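Local coordinates for protein nucleoporin NUP82 (Saccharomyces cerevisiae, PDB 3PBP) that is a structural component of the yeast nuclear pore complex that can also help dock transport factors, its N-terminal domain interacting with NUP116, at residues R358-L363 with L373-D378; K246-K251 with E332-W337. The protein carries 1 engineered substitution. All blocks are in the same frame, centred on the assembly; numbering follows the deposited sequence.

In the fold
Both contacts belong to the N-terminal beta-propeller domain of Nup82, on opposite sides of the chain's centre, with their own centres 36 Å apart and nearest atoms about 19 Å apart. Interaction 2 closes before interaction 1 opens. It sets helix 243-262 against the loop between strands 323-329 and 347-355. After strand 347-355, which pairs with 323-329, the chain enters the hairpin of strands 362-364 and 372-376 that interaction 1 holds together. That hairpin packs in turn on strands 313-319 and 323-329. One sheet thus carries the helix at a loop and the next blade on its strands, all within the region that interacts with NUP116.

Interaction 1: R358-L363 with L373-D378; sequences REIKSL and LYVISD
Ile360 and Val375 meet at an oblique angle, CG2 of Ile360 resting 3.4 Å from CG1 of Val375. Leu363 lies beside the same valine and points the same way, its CD2 3.8 Å from Val375 CG2. In Leu373, CG lies anti to the backbone N (chi1 165°) and chi2 of 72° brings CD1 near Leu363 CB. Branched aliphatic residues suit this face, which packs on Leu324 and Cys316 of the neighbouring propeller blade. On the reverse side, Ser362 OG sits 3.6 Å from Ile376 CB, a small hydroxyl beside a bulky branch.

The strands are antiparallel. Ile376 N donates to Ser362 O at 2.8 Å. Ile376 O takes Lys361 N at 2.7 Å, together with a weak bond from Ser362 N. Two successive residues facing one make a classic beta bulge, placed where the pairing gives way to loop.

Past the bulge, Ser377 CB and OG pack against Arg358 CB and CD, while the guanidinium leads away. The aliphatic part of Lys361 runs over Ser377 O, with CD 3.5 Å from that oxygen, and NZ makes a long salt bridge of 3.8 Å to Asp378 OD1. Glu359 OE1 stands 3.7 Å from Asp378 OD2, the two carboxylates turned 62° apart. An alanine at Lys361 would probably leave Asp378 facing Glu359 without this ammonium to offset the repulsion, and Ser377 O without the CG and CD methylenes that pack on it. The hairpin is therefore joined by backbone bonds and apolar packing, while at its charged end the lysine would only partly balance two neighbouring acids.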
loop_
_atom_site.group_PDB
_atom_site.type_symbol
_atom_site.label_atom_id
_atom_site.label_comp_id
_atom_site.label_asym_id
_atom_site.label_seq_id
_atom_site.Cartn_x
_atom_site.Cartn_y
_atom_site.Cartn_z
ATOM N N ARG A 358 17.147 -13.389 -12.372
ATOM C CA ARG A 358 17.695 -12.135 -12.875
ATOM C C ARG A 358 17.313 -11.096 -11.839
ATOM O O ARG A 358 16.355 -11.296 -11.097
ATOM C CB ARG A 358 17.061 -11.760 -14.212
ATOM C CG ARG A 358 17.278 -12.750 -15.334
ATOM C CD ARG A 358 16.303 -12.450 -16.457
ATOM N NE ARG A 358 16.460 -13.317 -17.623
ATOM C CZ ARG A 358 17.503 -13.286 -18.451
ATOM N NH1 ARG A 358 18.497 -12.423 -18.241
ATOM N NH2 ARG A 358 17.537 -14.105 -19.502
ATOM N N GLU A 359 18.047 -9.992 -11.775
ATOM C CA GLU A 359 17.720 -8.947 -10.806
ATOM C C GLU A 359 16.485 -8.178 -11.289
ATOM O O GLU A 359 16.573 -7.385 -12.235
ATOM C CB GLU A 359 18.890 -7.978 -10.645
ATOM C CG GLU A 359 18.699 -6.996 -9.506
ATOM C CD GLU A 359 19.498 -5.728 -9.695
ATOM O OE1 GLU A 359 20.706 -5.827 -10.002
ATOM O OE2 GLU A 359 18.916 -4.632 -9.530
ATOM N N ILE A 360 15.339 -8.408 -10.650
ATOM C CA ILE A 360 14.117 -7.731 -11.057
ATOM C C ILE A 360 14.111 -6.279 -10.620
ATOM O O ILE A 360 14.014 -5.983 -9.432
ATOM C CB ILE A 360 12.880 -8.412 -10.477
ATOM C CG1 ILE A 360 12.844 -9.885 -10.904
ATOM C CG2 ILE A 360 11.635 -7.699 -10.980
ATOM C CD1 ILE A 360 11.706 -10.692 -10.304
ATOM N N LYS A 361 14.196 -5.370 -11.586
ATOM C CA LYS A 361 14.220 -3.951 -11.268
ATOM C C LYS A 361 12.838 -3.297 -11.219
ATOM O O LYS A 361 12.696 -2.206 -10.656
ATOM C CB LYS A 361 15.161 -3.216 -12.238
ATOM C CG LYS A 361 16.638 -3.611 -12.032
ATOM C CD LYS A 361 17.558 -3.160 -13.165
ATOM C CE LYS A 361 17.797 -1.649 -13.142
ATOM N NZ LYS A 361 18.623 -1.180 -14.301
ATOM N N SER A 362 11.822 -3.949 -11.789
ATOM C CA SER A 362 10.462 -3.407 -11.741
ATOM C C SER A 362 9.410 -4.255 -12.444
ATOM O O SER A 362 9.722 -5.056 -13.327
ATOM C CB SER A 362 10.411 -2.008 -12.329
ATOM O OG SER A 362 10.266 -2.092 -13.728
ATOM N N LEU A 363 8.157 -4.063 -12.029
ATOM C CA LEU A 363 7.006 -4.778 -12.588
ATOM C C LEU A 363 6.083 -3.763 -13.261
ATOM O O LEU A 363 5.869 -2.660 -12.738
ATOM C CB LEU A 363 6.242 -5.506 -11.483
ATOM C CG LEU A 363 7.058 -6.513 -10.678
ATOM C CD1 LEU A 363 6.186 -7.112 -9.589
ATOM C CD2 LEU A 363 7.607 -7.595 -11.615
ATOM N N LEU A 373 2.036 -9.862 -17.358
ATOM C CA LEU A 373 2.836 -8.962 -16.559
ATOM C C LEU A 373 4.213 -8.790 -17.180
ATOM O O LEU A 373 4.828 -9.757 -17.615
ATOM C CB LEU A 373 2.960 -9.540 -15.151
ATOM C CG LEU A 373 4.031 -8.975 -14.232
ATOM C CD1 LEU A 373 3.640 -7.595 -13.788
ATOM C CD2 LEU A 373 4.202 -9.888 -13.040
ATOM N N TYR A 374 4.696 -7.555 -17.237
ATOM C CA TYR A 374 6.022 -7.296 -17.777
ATOM C C TYR A 374 6.996 -7.164 -16.610
ATOM O O TYR A 374 6.732 -6.445 -15.639
ATOM C CB TYR A 374 6.020 -6.016 -18.621
ATOM C CG TYR A 374 5.357 -6.194 -19.972
ATOM C CD1 TYR A 374 5.896 -7.059 -20.925
ATOM C CD2 TYR A 374 4.160 -5.549 -20.278
ATOM C CE1 TYR A 374 5.257 -7.284 -22.141
ATOM C CE2 TYR A 374 3.509 -5.767 -21.493
ATOM C CZ TYR A 374 4.060 -6.638 -22.419
ATOM O OH TYR A 374 3.396 -6.891 -23.603
ATOM N N VAL A 375 8.108 -7.885 -16.688
ATOM C CA VAL A 375 9.107 -7.827 -15.634
ATOM C C VAL A 375 10.389 -7.284 -16.209
ATOM O O VAL A 375 10.987 -7.887 -17.086
ATOM C CB VAL A 375 9.417 -9.203 -15.050
ATOM C CG1 VAL A 375 10.376 -9.045 -13.875
ATOM C CG2 VAL A 375 8.136 -9.900 -14.624
ATOM N N ILE A 376 10.811 -6.134 -15.719
ATOM C CA ILE A 376 12.036 -5.539 -16.204
ATOM C C ILE A 376 13.208 -5.961 -15.336
ATOM O O ILE A 376 13.364 -5.494 -14.204
ATOM C CB ILE A 376 11.931 -4.004 -16.223
ATOM C CG1 ILE A 376 10.910 -3.587 -17.283
ATOM C CG2 ILE A 376 13.299 -3.382 -16.489
ATOM C CD1 ILE A 376 10.787 -2.099 -17.473
ATOM N N SER A 377 14.017 -6.870 -15.871
ATOM C CA SER A 377 15.198 -7.357 -15.171
ATOM C C SER A 377 16.353 -6.386 -15.466
ATOM O O SER A 377 16.124 -5.183 -15.636
ATOM C CB SER A 377 15.539 -8.776 -15.638
ATOM O OG SER A 377 14.431 -9.645 -15.464
ATOM N N ASP A 378 17.583 -6.879 -15.557
ATOM C CA ASP A 378 18.691 -5.963 -15.797
ATOM C C ASP A 378 18.907 -5.541 -17.241
ATOM O O ASP A 378 19.283 -4.399 -17.506
ATOM C CB ASP A 378 19.993 -6.535 -15.245
ATOM C CG ASP A 378 20.827 -5.476 -14.558
ATOM O OD1 ASP A 378 20.700 -4.288 -14.949
ATOM O OD2 ASP A 378 21.601 -5.832 -13.638
#

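Interaction 2: K246-K251 with E332-W337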
loop_
_atom_site.group_PDB
_atom_site.type_symbol
_atom_site.label_atom_id
_atom_site.label_comp_id
_atom_site.label_asym_id
_atom_site.label_seq_id
_atom_site.Cartn_x
_atom_site.Cartn_y
_atom_site.Cartn_z
ATOM N N LYS A 246 -17.944 -7.741 13.635
ATOM C CA LYS A 246 -19.368 -7.474 13.498
ATOM C C LYS A 246 -19.612 -5.975 13.330
ATOM O O LYS A 246 -20.450 -5.541 12.524
ATOM C CB LYS A 246 -20.097 -7.981 14.740
ATOM C CG LYS A 246 -21.426 -8.672 14.465
ATOM C CD LYS A 246 -21.953 -9.323 15.732
ATOM C CE LYS A 246 -22.604 -10.653 15.438
ATOM N NZ LYS A 246 -22.466 -11.550 16.624
ATOM N N ARG A 247 -18.873 -5.184 14.097
ATOM C CA ARG A 247 -19.011 -3.742 14.025
ATOM C C ARG A 247 -18.637 -3.222 12.628
ATOM O O ARG A 247 -19.393 -2.455 12.006
ATOM C CB ARG A 247 -18.129 -3.088 15.083
ATOM C CG ARG A 247 -18.303 -1.600 15.141
ATOM C CD ARG A 247 -17.381 -0.973 16.139
ATOM N NE ARG A 247 -17.377 0.470 15.951
ATOM C CZ ARG A 247 -16.288 1.180 15.699
ATOM N NH1 ARG A 247 -15.111 0.568 15.611
ATOM N NH2 ARG A 247 -16.383 2.494 15.520
ATOM N N ASN A 248 -17.473 -3.653 12.140
ATOM C CA ASN A 248 -16.992 -3.249 10.818
ATOM C C ASN A 248 -17.959 -3.638 9.698
ATOM O O ASN A 248 -18.272 -2.816 8.839
ATOM C CB ASN A 248 -15.617 -3.871 10.514
ATOM C CG ASN A 248 -14.464 -3.141 11.191
ATOM O OD1 ASN A 248 -14.567 -1.971 11.553
ATOM N ND2 ASN A 248 -13.346 -3.834 11.337
ATOM N N VAL A 249 -18.408 -4.894 9.702
ATOM C CA VAL A 249 -19.328 -5.389 8.688
ATOM C C VAL A 249 -20.592 -4.543 8.665
ATOM O O VAL A 249 -21.104 -4.210 7.593
ATOM C CB VAL A 249 -19.701 -6.864 8.950
ATOM C CG1 VAL A 249 -20.746 -7.325 7.966
ATOM C CG2 VAL A 249 -18.471 -7.718 8.847
ATOM N N ILE A 250 -21.097 -4.193 9.846
ATOM C CA ILE A 250 -22.298 -3.373 9.914
ATOM C C ILE A 250 -21.977 -1.973 9.423
ATOM O O ILE A 250 -22.783 -1.350 8.735
ATOM C CB ILE A 250 -22.860 -3.319 11.340
ATOM C CG1 ILE A 250 -23.512 -4.669 11.665
ATOM C CG2 ILE A 250 -23.860 -2.168 11.471
ATOM C CD1 ILE A 250 -23.940 -4.804 13.100
ATOM N N LYS A 251 -20.792 -1.484 9.767
ATOM C CA LYS A 251 -20.381 -0.166 9.314
ATOM C C LYS A 251 -20.253 -0.162 7.801
ATOM O O LYS A 251 -20.653 0.792 7.132
ATOM C CB LYS A 251 -19.038 0.214 9.908
ATOM C CG LYS A 251 -19.113 0.827 11.262
ATOM C CD LYS A 251 -17.788 1.439 11.589
ATOM C CE LYS A 251 -17.989 2.735 12.316
ATOM N NZ LYS A 251 -16.847 3.656 12.075
ATOM N N GLU A 332 -13.000 -12.628 1.697
ATOM C CA GLU A 332 -13.510 -11.287 1.451
ATOM C C GLU A 332 -13.195 -10.390 2.656
ATOM O O GLU A 332 -13.566 -10.701 3.801
ATOM C CB GLU A 332 -15.019 -11.345 1.216
ATOM C CG GLU A 332 -15.634 -10.045 0.743
ATOM C CD GLU A 332 -15.053 -9.565 -0.569
ATOM O OE1 GLU A 332 -15.039 -10.356 -1.537
ATOM O OE2 GLU A 332 -14.617 -8.394 -0.628
HETATM N N MSE A 333 -12.493 -9.289 2.411
HETATM C CA MSE A 333 -12.159 -8.382 3.493
HETATM C C MSE A 333 -13.371 -7.548 3.851
HETATM O O MSE A 333 -14.319 -7.419 3.073
HETATM C CB MSE A 333 -11.064 -7.405 3.083
HETATM C CG MSE A 333 -9.720 -7.991 2.707
HETATM SE SE MSE A 333 -8.598 -6.563 1.910
HETATM C CE MSE A 333 -8.226 -5.549 3.534
ATOM N N SER A 334 -13.322 -6.971 5.045
ATOM C CA SER A 334 -14.370 -6.083 5.499
ATOM C C SER A 334 -13.659 -4.751 5.639
ATOM O O SER A 334 -12.449 -4.696 5.906
ATOM C CB SER A 334 -14.911 -6.503 6.858
ATOM O OG SER A 334 -13.965 -6.240 7.885
HETATM N N MSE A 335 -14.395 -3.676 5.428
HETATM C CA MSE A 335 -13.815 -2.359 5.565
HETATM C C MSE A 335 -13.529 -2.073 7.040
HETATM O O MSE A 335 -14.222 -2.572 7.923
HETATM C CB MSE A 335 -14.770 -1.333 4.983
HETATM C CG MSE A 335 -14.776 -1.379 3.486
HETATM SE SE MSE A 335 -16.152 -0.313 2.665
HETATM C CE MSE A 335 -15.686 1.403 3.314
ATOM N N SER A 336 -12.494 -1.284 7.302
ATOM C CA SER A 336 -12.120 -0.955 8.666
ATOM C C SER A 336 -11.515 0.443 8.736
ATOM O O SER A 336 -10.708 0.827 7.893
ATOM C CB SER A 336 -11.127 -1.991 9.190
ATOM O OG SER A 336 -10.785 -1.730 10.538
ATOM N N TRP A 337 -11.912 1.202 9.750
ATOM C CA TRP A 337 -11.424 2.561 9.904
ATOM C C TRP A 337 -10.667 2.808 11.202
ATOM O O TRP A 337 -9.608 3.423 11.160
ATOM C CB TRP A 337 -12.588 3.538 9.815
ATOM C CG TRP A 337 -13.261 3.640 8.468
ATOM C CD1 TRP A 337 -13.078 4.623 7.536
ATOM C CD2 TRP A 337 -14.331 2.820 7.977
ATOM N NE1 TRP A 337 -13.977 4.476 6.507
ATOM C CE2 TRP A 337 -14.758 3.377 6.754
ATOM C CE3 TRP A 337 -14.973 1.670 8.452
ATOM C CZ2 TRP A 337 -15.806 2.832 6.009
ATOM C CZ3 TRP A 337 -16.017 1.126 7.702
ATOM C CH2 TRP A 337 -16.419 1.707 6.498
#
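Asn248 lays its side chain over the backbone of the loop at Met335 and Ser336: CB lies 3.2 Å and CG 3.3 Å from Met335 O, and the amide reaches on to the next residue. CG lies anti to the carbonyl carbon of Asn248 (chi1 -79°), pointing from the helix at the loop; beyond it ND2 comes to 3.4 Å from Ser336 OG and 3.6 Å from Ser336 CB. A compact polar residue suits this buried spot, since it approaches the main chain closely and still brings polar atoms to a serine. Ser334 touches the base of the same side chain, its OG 3.9 Å from Asn248 CB, while its CB meets Val249 CG2 at 4.3 Å. The hydroxyl of Ser334 is hydrogen-bonded to Tyr342 OH, so its polar need is met away from the helix while the same oxygen packs against the Asn248 methylene.

Helix 243-262 packs with helix 220-235 as a helical element standing beside the blades of the beta-propeller, and the loop it touches links two adjacent antiparallel strands, 323-329 and 347-355, of a single sheet. Gln252, one turn on from Asn248, accepts a hydrogen bond from Met335 N, which fastens the irregular loop directly to the helix.

One turn along from Arg247, Lys251 brings CB to 3.9 Å from Trp337 CZ3, approaching the ring obliquely. The indole is large enough to span from the loop to the helix, and its NE1 is hydrogen-bonded to Tyr276 O, which fixes the other end of the ring system. Lys251 CD lies 4.2 Å above one face of the Arg247 guanidinium, toward its rim, and that guanidinium forms a salt bridge to Asp338, just after Trp337.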